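Local coordinates for protein TipC2 (Streptococcus intermedius B196, PDB 6DHX) that probably acts as an immunity protein, recognising and neutralising an antibacterial toxin exported by the type VII secretion system, at residues E95-W107 and K119-Y133. Sequence-based numbering, arbitrary orientation.
Sequences EKEIGPNVRVRIW and KSVKIALEKGDSDKY
Arg103 and Ala124 form a hydrogen-bonded pair in the antiparallel beta hairpin of strands 102-111 and 116-127, where hydrogen-bonded and non-hydrogen-bonded pairs alternate from Trp107–Ser120 to Val102–Leu125. One face is apolar: its branched aliphatic side chains suit close packing, Val104, Val121, Ile123 and Leu125 touching helix 137-146, Ile106 and Val121 helix 151-173. Val104 CG2 meets Val121 CG1 at 3.6 Å there. The other face is mixed, with Arg103, Arg105 and Lys122 beside Ala124, Ser120 and Trp107, and Arg103 organises it. From CB its chain runs to CG and CD, both lying against Glu126 OE2, then bends at chi3 (-54°). The small Ala124 CB lies against one guanidinium face, toward the rim, 3.6 Å from Arg103 NH2. Around the edge, NE and NH2 both donate to Glu95 OE1. Arg103 NH1 is shared between Asp131 OD1 and Glu126 OE2, the latter at 2.9 Å. Arg103 NH2 also reaches Asp131 OD2 (2.9 Å); Asp131 is thus gripped end-on, approached from above its carboxylate plane. Glu95, Glu126 and Asp131, each from a different strand, hold this buried cation, fix its rotation and probably favour its charged state. Farther along, Lys122 suits a place beside tryptophan: its CB packs against Arg105 CD and its CE lies over the indole face, 3.6 Å from Trp107 CD2. Lys122 NZ is 3.9 Å from the centroid of the Trp107 five-membered ring, 10° off its normal, in a cation-pi contact.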
loop_
_atom_site.group_PDB
_atom_site.type_symbol
_atom_site.label_atom_id
_atom_site.label_comp_id
_atom_site.label_asym_id
_atom_site.label_seq_id
_atom_site.Cartn_x
_atom_site.Cartn_y
_atom_site.Cartn_z
ATOM N N GLU A 95 -7.835 3.516 1.197
ATOM C CA GLU A 95 -8.773 4.208 2.080
ATOM C C GLU A 95 -10.192 3.995 1.582
ATOM O O GLU A 95 -10.442 3.917 0.371
ATOM C CB GLU A 95 -8.478 5.733 2.175
ATOM C CG GLU A 95 -7.027 6.104 2.565
ATOM C CD GLU A 95 -6.848 7.603 2.857
ATOM O OE1 GLU A 95 -7.780 8.391 2.592
ATOM O OE2 GLU A 95 -5.756 7.990 3.343
ATOM N N LYS A 96 -11.115 3.884 2.531
ATOM C CA LYS A 96 -12.515 3.586 2.275
ATOM C C LYS A 96 -13.360 4.403 3.230
ATOM O O LYS A 96 -13.037 4.529 4.421
ATOM C CB LYS A 96 -12.806 2.092 2.472
ATOM C CG LYS A 96 -14.172 1.635 1.956
ATOM C CD LYS A 96 -14.438 0.190 2.339
ATOM C CE LYS A 96 -15.297 0.114 3.595
ATOM N NZ LYS A 96 -16.615 0.798 3.425
ATOM N N GLU A 97 -14.443 4.966 2.725
ATOM C CA GLU A 97 -15.339 5.655 3.636
ATOM C C GLU A 97 -16.064 4.616 4.497
ATOM O O GLU A 97 -16.497 3.576 3.990
ATOM C CB GLU A 97 -16.327 6.521 2.851
ATOM C CG GLU A 97 -17.094 7.476 3.751
ATOM C CD GLU A 97 -18.346 8.045 3.090
ATOM O OE1 GLU A 97 -18.795 7.477 2.063
ATOM O OE2 GLU A 97 -18.886 9.049 3.615
ATOM N N ILE A 98 -16.150 4.859 5.807
ATOM C CA ILE A 98 -16.867 3.951 6.708
ATOM C C ILE A 98 -18.032 4.606 7.410
ATOM O O ILE A 98 -18.899 3.891 7.947
ATOM C CB ILE A 98 -15.920 3.304 7.741
ATOM C CG1 ILE A 98 -15.367 4.352 8.713
ATOM C CG2 ILE A 98 -14.795 2.570 7.010
ATOM C CD1 ILE A 98 -14.619 3.726 9.860
ATOM N N GLY A 99 -18.113 5.924 7.402
ATOM C CA GLY A 99 -19.244 6.621 7.944
ATOM C C GLY A 99 -19.160 8.055 7.489
ATOM O O GLY A 99 -18.237 8.430 6.761
ATOM N N PRO A 100 -20.088 8.904 7.932
ATOM C CA PRO A 100 -20.073 10.296 7.453
ATOM C C PRO A 100 -18.832 11.005 7.977
ATOM O O PRO A 100 -18.590 11.043 9.184
ATOM C CB PRO A 100 -21.369 10.885 8.025
ATOM C CG PRO A 100 -21.630 10.096 9.268
ATOM C CD PRO A 100 -21.050 8.699 9.033
ATOM N N ASN A 101 -18.014 11.505 7.050
ATOM C CA ASN A 101 -16.773 12.228 7.358
ATOM C C ASN A 101 -15.717 11.345 8.028
ATOM O O ASN A 101 -14.831 11.847 8.717
ATOM C CB ASN A 101 -17.053 13.460 8.221
ATOM C CG ASN A 101 -18.073 14.382 7.589
ATOM O OD1 ASN A 101 -17.829 14.955 6.527
ATOM N ND2 ASN A 101 -19.226 14.530 8.235
ATOM N N VAL A 102 -15.755 10.035 7.827
ATOM C CA VAL A 102 -14.769 9.154 8.463
ATOM C C VAL A 102 -14.330 8.110 7.450
ATOM O O VAL A 102 -15.178 7.480 6.814
ATOM C CB VAL A 102 -15.323 8.468 9.733
ATOM C CG1 VAL A 102 -14.250 7.549 10.343
ATOM C CG2 VAL A 102 -15.801 9.515 10.781
ATOM N N ARG A 103 -13.009 7.931 7.291
ATOM C CA ARG A 103 -12.453 6.910 6.407
ATOM C C ARG A 103 -11.517 6.022 7.201
ATOM O O ARG A 103 -10.847 6.479 8.137
ATOM C CB ARG A 103 -11.669 7.516 5.200
ATOM C CG ARG A 103 -12.477 8.610 4.421
ATOM C CD ARG A 103 -11.764 8.937 3.097
ATOM N NE ARG A 103 -10.351 9.311 3.251
ATOM C CZ ARG A 103 -9.943 10.540 3.589
ATOM N NH1 ARG A 103 -10.840 11.490 3.827
ATOM N NH2 ARG A 103 -8.642 10.811 3.697
ATOM N N VAL A 104 -11.479 4.757 6.841
ATOM C CA VAL A 104 -10.449 3.858 7.332
ATOM C C VAL A 104 -9.315 3.824 6.316
ATOM O O VAL A 104 -9.524 3.945 5.108
ATOM C CB VAL A 104 -11.032 2.455 7.585
ATOM C CG1 VAL A 104 -11.387 1.770 6.236
ATOM C CG2 VAL A 104 -10.098 1.611 8.388
ATOM N N ARG A 105 -8.095 3.735 6.814
ATOM C CA ARG A 105 -6.919 3.642 5.962
ATOM C C ARG A 105 -6.216 2.363 6.339
ATOM O O ARG A 105 -5.850 2.186 7.502
ATOM C CB ARG A 105 -5.981 4.816 6.183
ATOM C CG ARG A 105 -6.648 6.143 6.400
ATOM C CD ARG A 105 -5.590 7.151 6.878
ATOM N NE ARG A 105 -4.828 7.772 5.782
ATOM C CZ ARG A 105 -3.762 7.260 5.163
ATOM N NH1 ARG A 105 -3.170 7.956 4.195
ATOM N NH2 ARG A 105 -3.312 6.054 5.466
ATOM N N ILE A 106 -6.015 1.470 5.382
ATOM C CA ILE A 106 -5.287 0.251 5.679
ATOM C C ILE A 106 -3.924 0.385 5.013
ATOM O O ILE A 106 -3.829 0.651 3.804
ATOM C CB ILE A 106 -6.081 -0.996 5.238
ATOM C CG1 ILE A 106 -7.328 -1.094 6.141
ATOM C CG2 ILE A 106 -5.292 -2.258 5.428
ATOM C CD1 ILE A 106 -8.334 -2.184 5.717
ATOM N N TRP A 107 -2.886 0.200 5.818
ATOM C CA TRP A 107 -1.525 0.646 5.581
ATOM C C TRP A 107 -0.625 -0.574 5.614
ATOM O O TRP A 107 -0.550 -1.261 6.641
ATOM C CB TRP A 107 -1.201 1.599 6.737
ATOM C CG TRP A 107 -0.022 2.349 6.731
ATOM C CD1 TRP A 107 1.186 2.000 7.275
ATOM C CD2 TRP A 107 0.112 3.673 6.263
ATOM N NE1 TRP A 107 2.068 3.033 7.156
ATOM C CE2 TRP A 107 1.439 4.076 6.530
ATOM C CE3 TRP A 107 -0.760 4.570 5.659
ATOM C CZ2 TRP A 107 1.921 5.340 6.188
ATOM C CZ3 TRP A 107 -0.274 5.823 5.310
ATOM C CH2 TRP A 107 1.049 6.194 5.578
ATOM N N LYS A 119 1.004 -4.815 8.456
ATOM C CA LYS A 119 -0.316 -4.349 8.059
ATOM C C LYS A 119 -0.875 -3.608 9.261
ATOM O O LYS A 119 -0.807 -4.122 10.383
ATOM C CB LYS A 119 -1.231 -5.519 7.658
ATOM C CG LYS A 119 -0.698 -6.307 6.454
ATOM C CD LYS A 119 -1.061 -7.798 6.304
ATOM C CE LYS A 119 -2.506 -8.054 6.063
ATOM N NZ LYS A 119 -2.711 -9.528 5.828
ATOM N N SER A 120 -1.350 -2.386 9.052
ATOM C CA SER A 120 -1.870 -1.608 10.176
ATOM C C SER A 120 -3.090 -0.807 9.703
ATOM O O SER A 120 -3.408 -0.755 8.495
ATOM C CB SER A 120 -0.742 -0.738 10.759
ATOM O OG SER A 120 -0.437 0.325 9.898
ATOM N N VAL A 121 -3.808 -0.220 10.662
ATOM C CA VAL A 121 -5.078 0.465 10.408
ATOM C C VAL A 121 -5.038 1.852 11.028
ATOM O O VAL A 121 -4.667 2.003 12.209
ATOM C CB VAL A 121 -6.279 -0.286 11.014
ATOM C CG1 VAL A 121 -7.510 0.279 10.444
ATOM C CG2 VAL A 121 -6.221 -1.720 10.748
ATOM N N LYS A 122 -5.483 2.842 10.269
ATOM C CA LYS A 122 -5.577 4.222 10.714
ATOM C C LYS A 122 -6.959 4.760 10.356
ATOM O O LYS A 122 -7.722 4.147 9.591
ATOM C CB LYS A 122 -4.482 5.082 10.044
ATOM C CG LYS A 122 -3.034 4.639 10.324
ATOM C CD LYS A 122 -2.065 5.532 9.524
ATOM C CE LYS A 122 -0.600 5.040 9.556
ATOM N NZ LYS A 122 -0.460 3.813 10.351
ATOM N N ILE A 123 -7.276 5.933 10.896
ATOM C CA ILE A 123 -8.535 6.606 10.651
ATOM C C ILE A 123 -8.240 7.994 10.097
ATOM O O ILE A 123 -7.266 8.637 10.497
ATOM C CB ILE A 123 -9.373 6.698 11.955
ATOM C CG1 ILE A 123 -9.805 5.289 12.400
ATOM C CG2 ILE A 123 -10.527 7.611 11.778
ATOM C CD1 ILE A 123 -10.893 4.649 11.478
ATOM N N ALA A 124 -9.065 8.448 9.159
ATOM C CA ALA A 124 -9.072 9.841 8.722
ATOM C C ALA A 124 -10.427 10.461 9.036
ATOM O O ALA A 124 -11.468 9.888 8.693
ATOM C CB ALA A 124 -8.780 9.951 7.212
ATOM N N LEU A 125 -10.410 11.619 9.703
ATOM C CA LEU A 125 -11.607 12.410 9.967
ATOM C C LEU A 125 -11.646 13.583 9.010
ATOM O O LEU A 125 -10.681 14.346 8.927
ATOM C CB LEU A 125 -11.624 12.936 11.399
ATOM C CG LEU A 125 -11.572 11.902 12.503
ATOM C CD1 LEU A 125 -11.772 12.606 13.857
ATOM C CD2 LEU A 125 -12.638 10.851 12.260
ATOM N N GLU A 126 -12.751 13.731 8.292
ATOM C CA GLU A 126 -12.865 14.809 7.320
ATOM C C GLU A 126 -13.560 15.984 7.979
ATOM O O GLU A 126 -14.731 15.882 8.360
ATOM C CB GLU A 126 -13.646 14.365 6.095
ATOM C CG GLU A 126 -13.072 13.159 5.422
ATOM C CD GLU A 126 -14.060 12.581 4.428
ATOM O OE1 GLU A 126 -15.186 13.120 4.345
ATOM O OE2 GLU A 126 -13.709 11.605 3.734
ATOM N N LYS A 127 -12.844 17.087 8.128
ATOM C CA LYS A 127 -13.390 18.308 8.712
ATOM C C LYS A 127 -13.403 19.387 7.630
ATOM O O LYS A 127 -12.629 20.350 7.670
ATOM C CB LYS A 127 -12.582 18.727 9.944
ATOM N N GLY A 128 -14.283 19.203 6.647
ATOM C CA GLY A 128 -14.383 20.100 5.516
ATOM C C GLY A 128 -13.202 20.010 4.570
ATOM O O GLY A 128 -13.063 19.043 3.811
ATOM N N ASP A 129 -12.338 21.027 4.613
ATOM C CA ASP A 129 -11.175 21.056 3.731
ATOM C C ASP A 129 -10.141 20.010 4.135
ATOM O O ASP A 129 -9.595 19.302 3.281
ATOM C CB ASP A 129 -10.552 22.454 3.733
ATOM C CG ASP A 129 -10.310 22.987 2.332
ATOM O OD1 ASP A 129 -10.558 22.249 1.355
ATOM O OD2 ASP A 129 -9.872 24.149 2.207
ATOM N N SER A 130 -9.865 19.891 5.428
ATOM C CA SER A 130 -8.753 19.083 5.896
ATOM C C SER A 130 -9.203 17.684 6.308
ATOM O O SER A 130 -10.389 17.418 6.542
ATOM C CB SER A 130 -8.046 19.766 7.073
ATOM N N ASP A 131 -8.225 16.781 6.354
ATOM C CA ASP A 131 -8.326 15.519 7.070
ATOM C C ASP A 131 -7.472 15.615 8.327
ATOM O O ASP A 131 -6.359 16.146 8.288
ATOM C CB ASP A 131 -7.842 14.336 6.221
ATOM C CG ASP A 131 -8.751 14.030 5.028
ATOM O OD1 ASP A 131 -9.990 14.159 5.132
ATOM O OD2 ASP A 131 -8.222 13.629 3.974
ATOM N N LYS A 132 -7.999 15.106 9.438
ATOM C CA LYS A 132 -7.215 14.860 10.638
ATOM C C LYS A 132 -6.953 13.362 10.732
ATOM O O LYS A 132 -7.881 12.561 10.605
ATOM C CB LYS A 132 -7.949 15.358 11.888
ATOM N N TYR A 133 -5.701 12.984 10.957
ATOM C CA TYR A 133 -5.326 11.576 10.936
ATOM C C TYR A 133 -5.184 10.996 12.339
ATOM O O TYR A 133 -4.616 11.625 13.239
ATOM C CB TYR A 133 -4.046 11.400 10.130
ATOM C CG TYR A 133 -4.365 11.468 8.656
ATOM C CD1 TYR A 133 -5.152 10.493 8.063
ATOM C CD2 TYR A 133 -3.944 12.534 7.872
ATOM C CE1 TYR A 133 -5.468 10.557 6.708
ATOM C CE2 TYR A 133 -4.257 12.597 6.522
ATOM C CZ TYR A 133 -5.021 11.604 5.954
ATOM O OH TYR A 133 -5.343 11.651 4.610
HETATM O O HOH W 1 -5.110 10.385 2.199
HETATM O O HOH W 2 1.888 -0.848 8.660
#